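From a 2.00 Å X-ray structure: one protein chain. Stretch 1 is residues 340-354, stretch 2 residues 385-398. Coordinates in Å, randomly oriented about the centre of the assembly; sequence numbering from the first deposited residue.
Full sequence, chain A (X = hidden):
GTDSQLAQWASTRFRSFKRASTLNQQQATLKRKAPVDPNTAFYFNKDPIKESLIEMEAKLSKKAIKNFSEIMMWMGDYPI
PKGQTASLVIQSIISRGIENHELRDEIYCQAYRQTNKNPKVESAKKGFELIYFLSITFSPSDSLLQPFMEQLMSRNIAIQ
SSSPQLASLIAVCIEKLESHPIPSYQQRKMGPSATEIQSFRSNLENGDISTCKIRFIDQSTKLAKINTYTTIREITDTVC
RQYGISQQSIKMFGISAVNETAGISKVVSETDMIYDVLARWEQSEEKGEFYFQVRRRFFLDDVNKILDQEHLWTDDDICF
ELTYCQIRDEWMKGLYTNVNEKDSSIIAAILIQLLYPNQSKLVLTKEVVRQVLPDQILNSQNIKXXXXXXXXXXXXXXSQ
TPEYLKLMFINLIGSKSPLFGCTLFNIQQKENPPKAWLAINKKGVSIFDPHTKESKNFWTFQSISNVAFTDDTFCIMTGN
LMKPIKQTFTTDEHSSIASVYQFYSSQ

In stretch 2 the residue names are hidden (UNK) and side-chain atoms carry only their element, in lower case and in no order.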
# COMPACT_ATOMS: atom_id res chain seq x y z
N ASN A 340 30.77 -15.65 15.53
CA ASN A 340 31.32 -15.99 16.82
C ASN A 340 31.81 -14.70 17.54
O ASN A 340 31.77 -13.62 16.94
CB ASN A 340 32.39 -17.09 16.72
CG ASN A 340 33.76 -16.68 16.22
OD1 ASN A 340 33.99 -15.56 15.78
ND2 ASN A 340 34.73 -17.59 16.33
N GLU A 341 32.25 -14.80 18.80
CA GLU A 341 32.70 -13.66 19.61
C GLU A 341 33.92 -12.92 19.01
O GLU A 341 33.96 -11.69 19.06
CB GLU A 341 32.95 -14.07 21.06
CG GLU A 341 31.64 -14.42 21.76
CD GLU A 341 31.72 -15.23 23.04
OE1 GLU A 341 32.84 -15.66 23.41
OE2 GLU A 341 30.67 -15.43 23.69
N LYS A 342 34.88 -13.65 18.44
CA LYS A 342 36.05 -13.06 17.77
C LYS A 342 35.59 -12.23 16.55
O LYS A 342 35.97 -11.07 16.44
CB LYS A 342 37.08 -14.12 17.35
CG LYS A 342 38.39 -13.48 16.88
CD LYS A 342 39.42 -14.49 16.38
CE LYS A 342 40.71 -13.81 15.98
NZ LYS A 342 40.65 -13.23 14.61
N ASP A 343 34.73 -12.79 15.68
CA ASP A 343 34.18 -12.08 14.52
C ASP A 343 33.41 -10.84 14.95
O ASP A 343 33.50 -9.81 14.29
CB ASP A 343 33.24 -12.99 13.71
CG ASP A 343 33.92 -14.21 13.08
OD1 ASP A 343 35.16 -14.17 12.89
OD2 ASP A 343 33.20 -15.19 12.76
N SER A 344 32.64 -10.94 16.07
CA SER A 344 31.85 -9.79 16.53
C SER A 344 32.74 -8.69 17.04
O SER A 344 32.42 -7.51 16.87
CB SER A 344 30.87 -10.20 17.63
OG SER A 344 29.85 -11.06 17.13
N SER A 345 33.83 -9.06 17.73
CA SER A 345 34.84 -8.14 18.28
C SER A 345 35.56 -7.43 17.12
O SER A 345 35.89 -6.26 17.24
CB SER A 345 35.85 -8.93 19.10
OG SER A 345 35.25 -9.27 20.34
N ILE A 346 35.79 -8.13 16.00
CA ILE A 346 36.42 -7.51 14.81
C ILE A 346 35.44 -6.47 14.24
O ILE A 346 35.84 -5.37 13.89
CB ILE A 346 36.84 -8.59 13.76
CG1 ILE A 346 38.02 -9.43 14.29
CG2 ILE A 346 37.24 -7.94 12.39
CD1 ILE A 346 38.23 -10.86 13.63
N ILE A 347 34.13 -6.84 14.19
CA ILE A 347 33.08 -5.94 13.68
C ILE A 347 33.00 -4.72 14.56
O ILE A 347 33.02 -3.60 14.06
CB ILE A 347 31.71 -6.67 13.50
CG1 ILE A 347 31.81 -7.69 12.32
CG2 ILE A 347 30.58 -5.65 13.25
CD1 ILE A 347 30.75 -8.90 12.40
N ALA A 348 32.94 -4.93 15.88
CA ALA A 348 32.89 -3.85 16.85
C ALA A 348 34.11 -2.95 16.67
O ALA A 348 33.93 -1.75 16.55
CB ALA A 348 32.82 -4.43 18.26
N ALA A 349 35.34 -3.52 16.47
CA ALA A 349 36.56 -2.71 16.25
C ALA A 349 36.47 -1.80 15.04
O ALA A 349 36.84 -0.63 15.15
CB ALA A 349 37.81 -3.59 16.18
N ILE A 350 35.95 -2.31 13.90
CA ILE A 350 35.80 -1.52 12.67
C ILE A 350 34.82 -0.41 12.90
O ILE A 350 35.08 0.71 12.52
CB ILE A 350 35.36 -2.41 11.46
CG1 ILE A 350 36.46 -3.40 11.09
CG2 ILE A 350 34.99 -1.53 10.25
CD1 ILE A 350 35.95 -4.53 10.24
N LEU A 351 33.64 -0.74 13.45
CA LEU A 351 32.60 0.25 13.70
C LEU A 351 33.03 1.33 14.66
O LEU A 351 32.59 2.48 14.52
CB LEU A 351 31.28 -0.43 14.15
CG LEU A 351 30.59 -1.36 13.10
CD1 LEU A 351 29.28 -1.85 13.63
CD2 LEU A 351 30.34 -0.64 11.79
N ILE A 352 33.90 1.00 15.62
CA ILE A 352 34.46 2.00 16.56
C ILE A 352 35.40 2.95 15.77
O ILE A 352 35.27 4.16 15.90
CB ILE A 352 35.17 1.30 17.77
CG1 ILE A 352 34.11 0.72 18.74
CG2 ILE A 352 36.14 2.29 18.53
CD1 ILE A 352 34.67 -0.32 19.76
N GLN A 353 36.24 2.41 14.88
CA GLN A 353 37.13 3.24 14.07
C GLN A 353 36.31 4.18 13.16
O GLN A 353 36.73 5.33 12.92
CB GLN A 353 38.15 2.39 13.29
CG GLN A 353 39.34 3.21 12.78
CD GLN A 353 40.35 2.46 11.95
OE1 GLN A 353 40.38 1.23 11.92
NE2 GLN A 353 41.22 3.18 11.27
N LEU A 354 35.10 3.75 12.75
CA LEU A 354 34.23 4.60 11.95
C LEU A 354 33.60 5.72 12.80
O LEU A 354 33.41 6.83 12.31
CB LEU A 354 33.15 3.79 11.21
CG LEU A 354 33.60 3.08 9.92
CD1 LEU A 354 32.62 1.95 9.53
CD2 LEU A 354 33.72 4.04 8.78
N UNK A 385 34.33 -8.24 29.45
CA UNK A 385 35.05 -9.21 28.61
C UNK A 385 35.03 -8.71 27.14
O UNK A 385 36.02 -8.80 26.43
c UNK A 385 34.52 -10.67 28.77
c UNK A 385 34.62 -11.15 30.22
c UNK A 385 35.24 -11.63 27.83
N UNK A 386 33.90 -8.15 26.71
CA UNK A 386 33.79 -7.57 25.37
C UNK A 386 34.78 -6.42 25.19
O UNK A 386 35.47 -6.37 24.18
c UNK A 386 30.41 -8.69 25.48
c UNK A 386 32.37 -7.10 25.10
c UNK A 386 31.95 -9.79 21.31
c UNK A 386 30.09 -10.76 22.55
c UNK A 386 31.46 -8.21 24.74
n UNK A 386 29.74 -9.65 24.78
c UNK A 386 30.88 -10.69 21.41
c UNK A 386 30.38 -9.86 23.58
c UNK A 386 31.46 -8.96 23.52
c UNK A 386 32.25 -8.92 22.36
N UNK A 387 34.91 -5.53 26.19
CA UNK A 387 35.86 -4.42 26.15
C UNK A 387 37.28 -4.97 25.88
O UNK A 387 37.95 -4.50 24.96
c UNK A 387 34.16 -2.04 28.94
c UNK A 387 34.52 -2.74 27.48
c UNK A 387 37.07 -2.73 27.61
c UNK A 387 35.80 -3.60 27.47
N UNK A 388 37.69 -5.97 26.66
CA UNK A 388 38.99 -6.63 26.53
C UNK A 388 39.18 -7.28 25.13
O UNK A 388 40.24 -7.12 24.54
o UNK A 388 40.46 -8.19 27.60
c UNK A 388 39.13 -7.69 27.62
N UNK A 389 38.16 -8.00 24.61
CA UNK A 389 38.25 -8.66 23.30
C UNK A 389 38.31 -7.62 22.15
O UNK A 389 39.06 -7.79 21.20
c UNK A 389 37.08 -9.63 23.09
c UNK A 389 36.41 -12.78 22.05
s UNK A 389 35.84 -12.02 23.60
c UNK A 389 37.21 -10.89 23.90
N UNK A 390 37.53 -6.55 22.27
CA UNK A 390 37.49 -5.46 21.30
C UNK A 390 38.84 -4.70 21.34
O UNK A 390 39.43 -4.43 20.28
c UNK A 390 33.69 -4.87 21.72
c UNK A 390 36.31 -3.30 20.72
c UNK A 390 36.24 -4.59 21.51
c UNK A 390 34.98 -5.39 21.13
N UNK A 391 39.36 -4.42 22.56
CA UNK A 391 40.66 -3.77 22.71
C UNK A 391 41.75 -4.58 21.96
O UNK A 391 42.56 -4.00 21.23
o UNK A 391 42.65 -4.00 26.67
c UNK A 391 42.34 -3.06 24.53
c UNK A 391 40.97 -3.60 24.21
c UNK A 391 42.48 -2.95 26.04
o UNK A 391 42.22 -1.85 26.59
N UNK A 392 41.72 -5.90 22.06
CA UNK A 392 42.67 -6.77 21.35
C UNK A 392 42.58 -6.65 19.80
O UNK A 392 43.61 -6.60 19.13
o UNK A 392 43.03 -8.35 23.14
c UNK A 392 42.54 -8.21 21.82
N UNK A 393 41.36 -6.58 19.25
CA UNK A 393 41.17 -6.46 17.80
C UNK A 393 41.58 -5.09 17.26
O UNK A 393 42.09 -5.00 16.13
n UNK A 393 40.74 -10.29 17.85
c UNK A 393 39.74 -6.83 17.38
c UNK A 393 39.40 -8.29 17.72
o UNK A 393 40.85 -9.09 15.96
c UNK A 393 40.37 -9.27 17.09
N UNK A 394 41.38 -4.04 18.09
CA UNK A 394 41.77 -2.67 17.76
C UNK A 394 43.30 -2.59 17.53
O UNK A 394 43.74 -1.90 16.60
c UNK A 394 41.21 -1.64 18.79
c UNK A 394 41.91 -0.27 18.66
c UNK A 394 38.92 -0.68 19.63
c UNK A 394 39.66 -1.50 18.60
N UNK A 395 44.11 -3.37 18.32
CA UNK A 395 45.57 -3.50 18.14
C UNK A 395 45.94 -4.03 16.74
O UNK A 395 47.03 -3.74 16.25
c UNK A 395 46.46 -2.35 22.31
c UNK A 395 46.47 -2.74 20.97
c UNK A 395 45.86 -4.56 22.96
c UNK A 395 46.17 -4.48 19.16
c UNK A 395 46.15 -4.04 20.61
c UNK A 395 46.14 -3.26 23.29
c UNK A 395 45.88 -4.96 21.62
N UNK A 396 45.06 -4.86 16.13
CA UNK A 396 45.31 -5.46 14.82
C UNK A 396 44.78 -4.62 13.66
O UNK A 396 44.96 -4.98 12.50
c UNK A 396 44.79 -6.90 14.78
c UNK A 396 45.14 -9.28 15.69
o UNK A 396 44.83 -9.78 16.80
c UNK A 396 45.60 -7.84 15.66
o UNK A 396 45.13 -9.93 14.62
N UNK A 397 44.17 -3.47 13.98
CA UNK A 397 43.57 -2.56 13.01
C UNK A 397 44.51 -1.43 12.64
O UNK A 397 44.92 -0.65 13.49
c UNK A 397 39.80 -1.51 13.19
c UNK A 397 40.65 -3.69 12.50
c UNK A 397 41.00 -2.23 12.63
c UNK A 397 42.22 -2.03 13.54
N UNK A 398 44.85 -1.35 11.36
CA UNK A 398 45.72 -0.29 10.84
C UNK A 398 44.87 0.90 10.37
O UNK A 398 43.64 0.76 10.31
c UNK A 398 46.00 -1.64 8.69
c UNK A 398 46.70 -0.79 9.75
c UNK A 398 47.86 -1.55 10.39
O HOH W 1 42.48 -10.68 14.50

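Position 385 carries three side-chain carbons, one bearing the other two, and lies out of reach of stretch 1: Val-385. Position 386 has one carbon, then fused five- and six-membered rings holding eight carbons and a nitrogen, which only tryptophan supplies. In Trp-386, CH2 lies 3.8 Å from Ser-344 CB, and Ser-345 OG meets the ring edge, 3.5 Å from CZ3.

Position 387 has four carbons, forked at the first with one arm two carbons long, and no contact: Ile-387. Position 388, one carbon then one oxygen, is also remote: Ser-388. At 389 an unbranched chain of two carbons, a sulfur and a carbon identifies methionine; Met-389 CE is 3.8 Å from Glu-341 CB, and its CB is 3.3 Å from Ser-345 OG.

Position 390 repeats the four-carbon fork at the first carbon and packs on alanine and isoleucine: Ile-390, whose CD1 is 3.6 Å from Ala-348 CB and CG2 3.5 Å from Ile-352 CD1. Position 391 has three carbons, the third carrying two oxygens; its CA-to-CB bond points away from stretch 1, and no atom makes contact: Glu-391. Position 392, one carbon and one oxygen, makes no contact: Ser-392.

At 393 three carbons end in one oxygen and one nitrogen, an amide at the length of glutamine. Gln-393 OE1 approaches Ile-346 CG1 at 3.3 Å, and its CB lies 4.0 Å from Ala-349 CB. Position 394 has four carbons forked at the first, one arm longer: Ile-394, with CG1 3.7 Å from Ala-349 CB. Position 395, one carbon and a six-carbon ring, is Phe-395, out of reach. Position 396 has three carbons and two terminal oxygens, without direct contact: Glu-396. Position 397 has four carbons forked at the second, hence Leu-397; its CD2 is 3.1 Å from Gln-353 OE1 and 4.2 Å from Ala-349 CB. Position 398, one carbon carrying two, is Val-398; its CA-to-CB bond points away, and its backbone O lies 3.6 Å from Gln-353 NE2.

The helices cross at -67°, with axes 8.3 Å apart at closest approach, and the contact buries 784 Å². The backbones come closest at Ser-345 and Ile-390, CA to CA 4.8 Å, where stretch 1 presents Ser-345, Ala-348 and Ala-349. Ser-345, Ile-390 and Gln-393 each fill a hole in the opposing stretch. No direct hydrogen bond crosses; Ser-345 OG instead donates to Glu-341 O (3.0 Å) within its own helix. Water 1 supplies a polar bridge, accepting from Lys-342 NZ (3.1 Å) and donating to Gln-393 OE1 (2.7 Å) and Glu-396 OE1 (2.8 Å). Gln-353 OE1 is buried without a polar partner in the model.

Stretch 2, residues 385-398: VWISMIESQIFELV
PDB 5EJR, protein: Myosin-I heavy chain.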